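Local structure of multicopper oxidase (Pseudomonas thermotolerans, 6VOW) at residues A[369-381]-A[426-438]. The protein probably oxidises phenolic, lignin-related substrates in the manner of a laccase, passing the electrons through copper centres to dioxygen. Residues are numbered along the deposited sequence; the frame is centred on the assembly and turned at random.
With C2O (Cu-O-Cu linkage), chain B.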
ATOM      1  N   THR A 369      -6.053 -17.725 -15.942  1.00 74.53           N
ATOM      2  CA  THR A 369      -6.514 -16.998 -17.111  1.00 64.88           C
ATOM      3  C   THR A 369      -8.024 -16.739 -16.954  1.00 69.71           C
ATOM      4  O   THR A 369      -8.839 -17.661 -17.094  1.00 73.52           O
ATOM      5  CB  THR A 369      -6.153 -17.795 -18.383  1.00 61.86           C
ATOM      6  OG1 THR A 369      -4.746 -18.006 -18.375  1.00 64.97           O
ATOM      7  CG2 THR A 369      -6.492 -17.047 -19.653  1.00 65.69           C
ATOM      8  N   LEU A 370      -8.373 -15.491 -16.596  1.00 55.54           N
ATOM      9  CA  LEU A 370      -9.744 -15.069 -16.352  1.00 57.42           C
ATOM     10  C   LEU A 370     -10.344 -14.471 -17.608  1.00 54.84           C
ATOM     11  O   LEU A 370      -9.660 -13.824 -18.389  1.00 53.72           O
ATOM     12  CB  LEU A 370      -9.801 -14.005 -15.241  1.00 55.69           C
ATOM     13  CG  LEU A 370      -9.143 -14.360 -13.919  1.00 54.62           C
ATOM     14  CD1 LEU A 370      -9.280 -13.210 -12.983  1.00 49.51           C
ATOM     15  CD2 LEU A 370      -9.692 -15.644 -13.271  1.00 57.40           C
ATOM     16  N   LYS A 371     -11.634 -14.689 -17.786  1.00 50.18           N
ATOM     17  CA  LYS A 371     -12.384 -14.065 -18.872  1.00 62.25           C
ATOM     18  C   LYS A 371     -12.771 -12.629 -18.499  1.00 62.35           C
ATOM     19  O   LYS A 371     -13.242 -12.393 -17.398  1.00 60.61           O
ATOM     20  CB  LYS A 371     -13.616 -14.919 -19.186  1.00 70.85           C
ATOM     21  CG  LYS A 371     -13.240 -16.228 -19.878  1.00 82.38           C
ATOM     22  CD  LYS A 371     -14.346 -17.285 -19.858  1.00 95.04           C
ATOM     23  CE  LYS A 371     -13.782 -18.706 -19.987  1.00 99.66           C
ATOM     24  NZ  LYS A 371     -14.743 -19.633 -20.671  1.00 92.34           N
ATOM     25  N   LYS A 372     -12.586 -11.691 -19.430  1.00 57.45           N
ATOM     26  CA  LYS A 372     -12.880 -10.288 -19.198  1.00 55.85           C
ATOM     27  C   LYS A 372     -14.350 -10.133 -18.891  1.00 57.14           C
ATOM     28  O   LYS A 372     -15.192 -10.694 -19.591  1.00 57.01           O
ATOM     29  CB  LYS A 372     -12.438  -9.405 -20.386  1.00 66.88           C
ATOM     30  CG  LYS A 372     -12.530  -7.876 -20.175  1.00 67.35           C
ATOM     31  CD  LYS A 372     -12.215  -7.065 -21.451  1.00 75.73           C
ATOM     32  CE  LYS A 372     -12.992  -5.748 -21.584  1.00 85.46           C
ATOM     33  NZ  LYS A 372     -12.296  -4.520 -21.072  1.00 70.79           N
ATOM     34  N   GLY A 373     -14.659  -9.454 -17.788  1.00 51.57           N
ATOM     35  CA  GLY A 373     -16.053  -9.316 -17.347  1.00 51.48           C
ATOM     36  C   GLY A 373     -16.533 -10.506 -16.555  1.00 40.08           C
ATOM     37  O   GLY A 373     -17.623 -10.500 -16.060  1.00 48.31           O
ATOM     38  N   GLY A 374     -15.664 -11.480 -16.351  1.00 53.12           N
ATOM     39  CA  GLY A 374     -15.999 -12.677 -15.571  1.00 54.03           C
ATOM     40  C   GLY A 374     -15.955 -12.391 -14.079  1.00 50.98           C
ATOM     41  O   GLY A 374     -15.136 -11.597 -13.587  1.00 57.09           O
ATOM     42  N   HIS A 375     -16.806 -13.094 -13.361  1.00 52.80           N
ATOM     43  CA  HIS A 375     -16.933 -12.966 -11.911  1.00 57.41           C
ATOM     44  C   HIS A 375     -16.308 -14.243 -11.292  1.00 59.34           C
ATOM     45  O   HIS A 375     -16.663 -15.361 -11.661  1.00 55.13           O
ATOM     46  CB  HIS A 375     -18.395 -12.774 -11.544  1.00 47.45           C
ATOM     47  CG  HIS A 375     -18.972 -11.438 -11.968  1.00 68.73           C
ATOM     48  ND1 HIS A 375     -19.067 -11.040 -13.283  1.00 77.48           N
ATOM     49  CD2 HIS A 375     -19.516 -10.435 -11.240  1.00 55.69           C
ATOM     50  CE1 HIS A 375     -19.600  -9.829 -13.350  1.00 68.00           C
ATOM     51  NE2 HIS A 375     -19.892  -9.448 -12.115  1.00 65.68           N
ATOM     52  N   TYR A 376     -15.343 -14.035 -10.401  1.00 60.52           N
ATOM     53  CA  TYR A 376     -14.558 -15.098  -9.819  1.00 52.26           C
ATOM     54  C   TYR A 376     -14.491 -14.911  -8.334  1.00 52.79           C
ATOM     55  O   TYR A 376     -14.593 -13.779  -7.825  1.00 61.04           O
ATOM     56  CB  TYR A 376     -13.149 -15.110 -10.411  1.00 54.41           C
ATOM     57  CG  TYR A 376     -13.113 -15.342 -11.883  1.00 51.92           C
ATOM     58  CD1 TYR A 376     -13.081 -14.283 -12.749  1.00 55.89           C
ATOM     59  CD2 TYR A 376     -13.103 -16.622 -12.419  1.00 57.95           C
ATOM     60  CE1 TYR A 376     -13.074 -14.472 -14.113  1.00 60.66           C
ATOM     61  CE2 TYR A 376     -13.065 -16.819 -13.796  1.00 52.03           C
ATOM     62  CZ  TYR A 376     -13.082 -15.724 -14.625  1.00 52.08           C
ATOM     63  OH  TYR A 376     -13.059 -15.832 -15.961  1.00 67.10           O
ATOM     64  N   ILE A 377     -14.364 -16.040  -7.638  1.00 61.91           N
ATOM     65  CA  ILE A 377     -14.066 -16.080  -6.205  1.00 61.58           C
ATOM     66  C   ILE A 377     -12.686 -16.669  -6.174  1.00 51.67           C
ATOM     67  O   ILE A 377     -12.462 -17.675  -6.845  1.00 58.94           O
ATOM     68  CB  ILE A 377     -14.907 -17.100  -5.382  1.00 70.31           C
ATOM     69  CG1 ILE A 377     -16.403 -17.074  -5.701  1.00 66.65           C
ATOM     70  CG2 ILE A 377     -14.638 -16.947  -3.884  1.00 63.69           C
ATOM     71  CD1 ILE A 377     -17.140 -15.946  -5.065  1.00 67.12           C
ATOM     72  N   PHE A 378     -11.788 -16.054  -5.401  1.00 54.91           N
ATOM     73  CA  PHE A 378     -10.468 -16.554  -5.067  1.00 59.72           C
ATOM     74  C   PHE A 378     -10.525 -17.009  -3.613  1.00 63.19           C
ATOM     75  O   PHE A 378     -10.814 -16.200  -2.710  1.00 57.38           O
ATOM     76  CB  PHE A 378      -9.418 -15.453  -5.199  1.00 62.00           C
ATOM     77  CG  PHE A 378      -9.040 -15.121  -6.610  1.00 62.40           C
ATOM     78  CD1 PHE A 378      -9.857 -15.404  -7.720  1.00 64.84           C
ATOM     79  CD2 PHE A 378      -7.837 -14.502  -6.839  1.00 53.56           C
ATOM     80  CE1 PHE A 378      -9.450 -15.060  -9.014  1.00 55.76           C
ATOM     81  CE2 PHE A 378      -7.439 -14.159  -8.103  1.00 53.26           C
ATOM     82  CZ  PHE A 378      -8.231 -14.445  -9.200  1.00 57.22           C
ATOM     83  N   GLU A 379     -10.302 -18.309  -3.411  1.00 57.51           N
ATOM     84  CA  GLU A 379     -10.045 -18.856  -2.113  1.00 56.12           C
ATOM     85  C   GLU A 379      -8.566 -18.695  -1.874  1.00 54.84           C
ATOM     86  O   GLU A 379      -7.736 -19.220  -2.625  1.00 62.51           O
ATOM     87  CB  GLU A 379     -10.410 -20.331  -2.015  1.00 62.70           C
ATOM     88  CG  GLU A 379     -10.459 -20.794  -0.542  1.00 81.35           C
ATOM     89  CD  GLU A 379     -10.668 -22.300  -0.360  1.00 98.76           C
ATOM     90  OE1 GLU A 379      -9.711 -23.068  -0.669  1.00 93.82           O
ATOM     91  OE2 GLU A 379     -11.766 -22.717   0.123  1.00112.75           O
ATOM     92  N   LEU A 380      -8.222 -17.975  -0.836  1.00 55.98           N
ATOM     93  CA  LEU A 380      -6.824 -17.708  -0.505  1.00 50.01           C
ATOM     94  C   LEU A 380      -6.482 -18.576   0.686  1.00 53.27           C
ATOM     95  O   LEU A 380      -7.018 -18.327   1.730  1.00 52.51           O
ATOM     96  CB  LEU A 380      -6.669 -16.227  -0.134  1.00 50.10           C
ATOM     97  CG  LEU A 380      -7.144 -15.215  -1.172  1.00 46.98           C
ATOM     98  CD1 LEU A 380      -6.804 -13.843  -0.685  1.00 44.62           C
ATOM     99  CD2 LEU A 380      -6.420 -15.420  -2.459  1.00 49.85           C
ATOM    100  N   ARG A 381      -5.651 -19.619   0.499  1.00 59.63           N
ATOM    101  CA  ARG A 381      -5.248 -20.601   1.557  1.00 53.46           C
ATOM    102  C   ARG A 381      -3.775 -20.363   1.968  1.00 49.37           C
ATOM    103  O   ARG A 381      -2.863 -20.593   1.181  1.00 50.34           O
ATOM    104  CB  ARG A 381      -5.381 -22.087   1.084  1.00 52.36           C
ATOM    105  CG  ARG A 381      -6.754 -22.426   0.513  1.00 65.10           C
ATOM    106  CD  ARG A 381      -6.739 -23.735  -0.256  1.00 72.01           C
ATOM    107  NE  ARG A 381      -6.407 -24.821   0.656  1.00 72.71           N
ATOM    108  CZ  ARG A 381      -5.869 -25.971   0.304  1.00 72.65           C
ATOM    109  NH1 ARG A 381      -5.602 -26.254  -0.973  1.00 80.86           N
ATOM    110  NH2 ARG A 381      -5.597 -26.857   1.246  1.00 76.55           N
ATOM    111  N   ALA A 426     -13.531 -12.064  -3.740  1.00 42.06           N
ATOM    112  CA  ALA A 426     -14.242 -12.042  -4.999  1.00 47.39           C
ATOM    113  C   ALA A 426     -14.029 -10.752  -5.810  1.00 48.56           C
ATOM    114  O   ALA A 426     -13.925  -9.662  -5.267  1.00 47.06           O
ATOM    115  CB  ALA A 426     -15.717 -12.245  -4.706  1.00 47.25           C
ATOM    116  N   LEU A 427     -13.979 -10.921  -7.128  1.00 51.23           N
ATOM    117  CA  LEU A 427     -13.640  -9.875  -8.050  1.00 46.83           C
ATOM    118  C   LEU A 427     -14.396 -10.028  -9.315  1.00 54.10           C
ATOM    119  O   LEU A 427     -14.844 -11.127  -9.641  1.00 53.75           O
ATOM    120  CB  LEU A 427     -12.162  -9.959  -8.404  1.00 46.31           C
ATOM    121  CG  LEU A 427     -11.641 -11.295  -8.942  1.00 53.63           C
ATOM    122  CD1 LEU A 427     -11.347 -11.151 -10.386  1.00 69.76           C
ATOM    123  CD2 LEU A 427     -10.350 -11.794  -8.266  1.00 67.02           C
ATOM    124  N   VAL A 428     -14.514  -8.907 -10.042  1.00 54.39           N
ATOM    125  CA  VAL A 428     -14.834  -8.886 -11.456  1.00 44.31           C
ATOM    126  C   VAL A 428     -13.549  -8.706 -12.219  1.00 45.87           C
ATOM    127  O   VAL A 428     -12.762  -7.860 -11.876  1.00 44.51           O
ATOM    128  CB  VAL A 428     -15.838  -7.760 -11.793  1.00 59.49           C
ATOM    129  CG1 VAL A 428     -16.219  -7.773 -13.316  1.00 52.83           C
ATOM    130  CG2 VAL A 428     -17.061  -7.884 -10.829  1.00 54.41           C
ATOM    131  N   ALA A 429     -13.336  -9.544 -13.247  1.00 51.03           N
ATOM    132  CA  ALA A 429     -12.116  -9.523 -14.052  1.00 48.29           C
ATOM    133  C   ALA A 429     -12.337  -8.449 -15.103  1.00 54.33           C
ATOM    134  O   ALA A 429     -12.565  -8.704 -16.262  1.00 58.51           O
ATOM    135  CB  ALA A 429     -11.828 -10.884 -14.627  1.00 58.21           C
ATOM    136  N   ASP A 430     -12.174  -7.238 -14.598  1.00 62.96           N
ATOM    137  CA  ASP A 430     -12.639  -5.960 -15.117  1.00 57.86           C
ATOM    138  C   ASP A 430     -11.736  -5.385 -16.187  1.00 53.05           C
ATOM    139  O   ASP A 430     -12.162  -4.644 -17.018  1.00 49.33           O
ATOM    140  CB  ASP A 430     -12.513  -4.967 -13.924  1.00 59.39           C
ATOM    141  CG  ASP A 430     -13.711  -4.106 -13.741  1.00 76.63           C
ATOM    142  OD1 ASP A 430     -14.445  -3.809 -14.738  1.00110.28           O
ATOM    143  OD2 ASP A 430     -13.915  -3.712 -12.551  1.00 79.66           O
ATOM    144  N   ASN A 431     -10.449  -5.667 -16.062  1.00 46.88           N
ATOM    145  CA  ASN A 431      -9.377  -4.849 -16.626  1.00 43.34           C
ATOM    146  C   ASN A 431      -8.479  -5.906 -17.323  1.00 56.70           C
ATOM    147  O   ASN A 431      -7.930  -6.820 -16.645  1.00 50.83           O
ATOM    148  CB  ASN A 431      -8.765  -4.101 -15.412  1.00 46.16           C
ATOM    149  CG  ASN A 431      -7.722  -3.127 -15.767  1.00 46.76           C
ATOM    150  OD1 ASN A 431      -7.416  -2.936 -16.916  1.00 56.20           O
ATOM    151  ND2 ASN A 431      -7.177  -2.481 -14.773  1.00 52.18           N
ATOM    152  N   PRO A 432      -8.407  -5.881 -18.671  1.00 53.56           N
ATOM    153  CA  PRO A 432      -7.655  -6.885 -19.378  1.00 55.91           C
ATOM    154  C   PRO A 432      -6.143  -6.632 -19.275  1.00 55.82           C
ATOM    155  O   PRO A 432      -5.671  -5.481 -19.186  1.00 47.91           O
ATOM    156  CB  PRO A 432      -8.176  -6.757 -20.824  1.00 55.84           C
ATOM    157  CG  PRO A 432      -8.470  -5.307 -20.954  1.00 50.97           C
ATOM    158  CD  PRO A 432      -9.057  -4.948 -19.614  1.00 56.05           C
ATOM    159  N   GLY A 433      -5.413  -7.746 -19.224  1.00 55.67           N
ATOM    160  CA  GLY A 433      -3.990  -7.738 -19.090  1.00 51.91           C
ATOM    161  C   GLY A 433      -3.493  -8.942 -18.353  1.00 47.63           C
ATOM    162  O   GLY A 433      -4.168  -9.949 -18.304  1.00 41.62           O
ATOM    163  N   VAL A 434      -2.288  -8.792 -17.820  1.00 49.10           N
ATOM    164  CA  VAL A 434      -1.617  -9.811 -17.069  1.00 46.34           C
ATOM    165  C   VAL A 434      -1.228  -9.151 -15.798  1.00 42.42           C
ATOM    166  O   VAL A 434      -0.368  -8.341 -15.774  1.00 46.70           O
ATOM    167  CB  VAL A 434      -0.375 -10.382 -17.803  1.00 57.58           C
ATOM    168  CG1 VAL A 434       0.252 -11.489 -16.933  1.00 59.68           C
ATOM    169  CG2 VAL A 434      -0.753 -10.943 -19.176  1.00 58.90           C
ATOM    170  N   TRP A 435      -1.897  -9.501 -14.723  1.00 41.99           N
ATOM    171  CA  TRP A 435      -1.709  -8.785 -13.456  1.00 40.67           C
ATOM    172  C   TRP A 435      -0.996  -9.628 -12.419  1.00 42.92           C
ATOM    173  O   TRP A 435      -1.415 -10.741 -12.102  1.00 50.49           O
ATOM    174  CB  TRP A 435      -3.070  -8.438 -12.878  1.00 49.57           C
ATOM    175  CG  TRP A 435      -3.840  -7.842 -13.877  1.00 54.02           C
ATOM    176  CD1 TRP A 435      -4.736  -8.456 -14.693  1.00 54.06           C
ATOM    177  CD2 TRP A 435      -3.706  -6.523 -14.336  1.00 52.58           C
ATOM    178  NE1 TRP A 435      -5.210  -7.569 -15.617  1.00 53.73           N
ATOM    179  CE2 TRP A 435      -4.595  -6.364 -15.416  1.00 51.27           C
ATOM    180  CE3 TRP A 435      -2.961  -5.444 -13.926  1.00 49.72           C
ATOM    181  CZ2 TRP A 435      -4.790  -5.134 -16.052  1.00 49.52           C
ATOM    182  CZ3 TRP A 435      -3.155  -4.209 -14.610  1.00 55.16           C
ATOM    183  CH2 TRP A 435      -4.059  -4.085 -15.641  1.00 43.16           C
ATOM    184  N   MET A 436       0.041  -9.050 -11.863  1.00 40.43           N
ATOM    185  CA  MET A 436       0.751  -9.651 -10.737  1.00 46.26           C
ATOM    186  C   MET A 436      -0.134  -9.810  -9.509  1.00 47.35           C
ATOM    187  O   MET A 436      -0.965  -8.952  -9.149  1.00 41.57           O
ATOM    188  CB  MET A 436       1.999  -8.848 -10.321  1.00 47.28           C
ATOM    189  CG  MET A 436       3.023  -8.576 -11.422  1.00 50.75           C
ATOM    190  SD  MET A 436       3.557 -10.084 -12.310  1.00 53.76           S
ATOM    191  CE  MET A 436       2.236 -10.338 -13.517  1.00 58.52           C
ATOM    192  N   PHE A 437       0.150 -10.909  -8.848  1.00 48.83           N
ATOM    193  CA  PHE A 437      -0.580 -11.380  -7.711  1.00 47.99           C
ATOM    194  C   PHE A 437       0.440 -11.927  -6.752  1.00 47.86           C
ATOM    195  O   PHE A 437       1.093 -12.893  -7.043  1.00 48.66           O
ATOM    196  CB  PHE A 437      -1.489 -12.450  -8.166  1.00 43.18           C
ATOM    197  CG  PHE A 437      -2.337 -13.018  -7.110  1.00 47.99           C
ATOM    198  CD1 PHE A 437      -3.011 -12.224  -6.225  1.00 50.30           C
ATOM    199  CD2 PHE A 437      -2.548 -14.395  -7.078  1.00 56.33           C
ATOM    200  CE1 PHE A 437      -3.843 -12.780  -5.269  1.00 52.27           C
ATOM    201  CE2 PHE A 437      -3.402 -14.965  -6.146  1.00 53.54           C
ATOM    202  CZ  PHE A 437      -4.053 -14.144  -5.238  1.00 56.79           C
ATOM    203  N   HIS A 438       0.635 -11.213  -5.671  1.00 38.60           N
ATOM    204  CA  HIS A 438       1.776 -11.497  -4.860  1.00 37.76           C
ATOM    205  C   HIS A 438       1.665 -11.031  -3.391  1.00 47.01           C
ATOM    206  O   HIS A 438       0.839 -10.159  -2.992  1.00 43.46           O
ATOM    207  CB  HIS A 438       3.036 -10.975  -5.560  1.00 43.63           C
ATOM    208  CG  HIS A 438       3.158  -9.496  -5.485  1.00 44.98           C
ATOM    209  ND1 HIS A 438       3.605  -8.861  -4.359  1.00 56.72           N
ATOM    210  CD2 HIS A 438       2.764  -8.522  -6.332  1.00 61.11           C
ATOM    211  CE1 HIS A 438       3.555  -7.560  -4.532  1.00 57.55           C
ATOM    212  NE2 HIS A 438       3.050  -7.335  -5.718  1.00 56.10           N
TER
HETATM  213 CU2  C2O B 501       2.490  -2.280  -4.095  1.00 46.92          CU
HETATM  214 CU3  C2O B 501       3.030  -5.641  -7.186  1.00 49.24          CU
HETATM  215  O1  C2O B 501       2.677  -4.063  -5.548  1.00 42.25           O
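With chi1 at 54° and chi2 turned to an unusual 108°, Leu427 lays CD2 over the centre of the Phe378 ring. The methyl sits 3.5 Å from the ring centroid, a CH-pi contact made almost along the ring normal. The other branch, CD1, turns to Leu370 CD1. An edge of Phe378 meets the face of Phe437 in a T-shaped pair with planes at 69°, and Leu380 CD2 comes against the rim of Phe437, 3.9 Å from CZ. Phe327 of strand 323-329 extends this aromatic cluster. Strands 375-381 and 426-428 pair antiparallel: Tyr376 and Leu427 exchange two nearly straight N-H...O bonds, each 3.0 Å between N of one and O of the other. Beyond them Ala429 N donates to Gly374 O, and Gly373 N donates to Ala429 O (2.7 Å) from above the plane of the Ala429 carbonyl, tying the type II turn from Lys371 to Gly374 to the inverse gamma turn centred on Ala429. The Ala429 methyl lies at the edge of the Tyr376 ring, 3.8 Å from CE1; Tyr376 OH accepts a hydrogen bond from Lys371 N, 2.6 Å away, which holds the hydroxyl of this buried ring to the turn. On the opposite face of the sheet Val428 CG2 lies over one face of the His375 ring in a CH-pi contact. His438 NE2 binds a copper of the Cu-O-Cu linkage together with His138 and His393. Apolar and aromatic groups thus fill the interior between the two sheets of this cupredoxin-type domain, and the packing of Phe437 there probably helps fix the strand that carries the adjacent copper ligand.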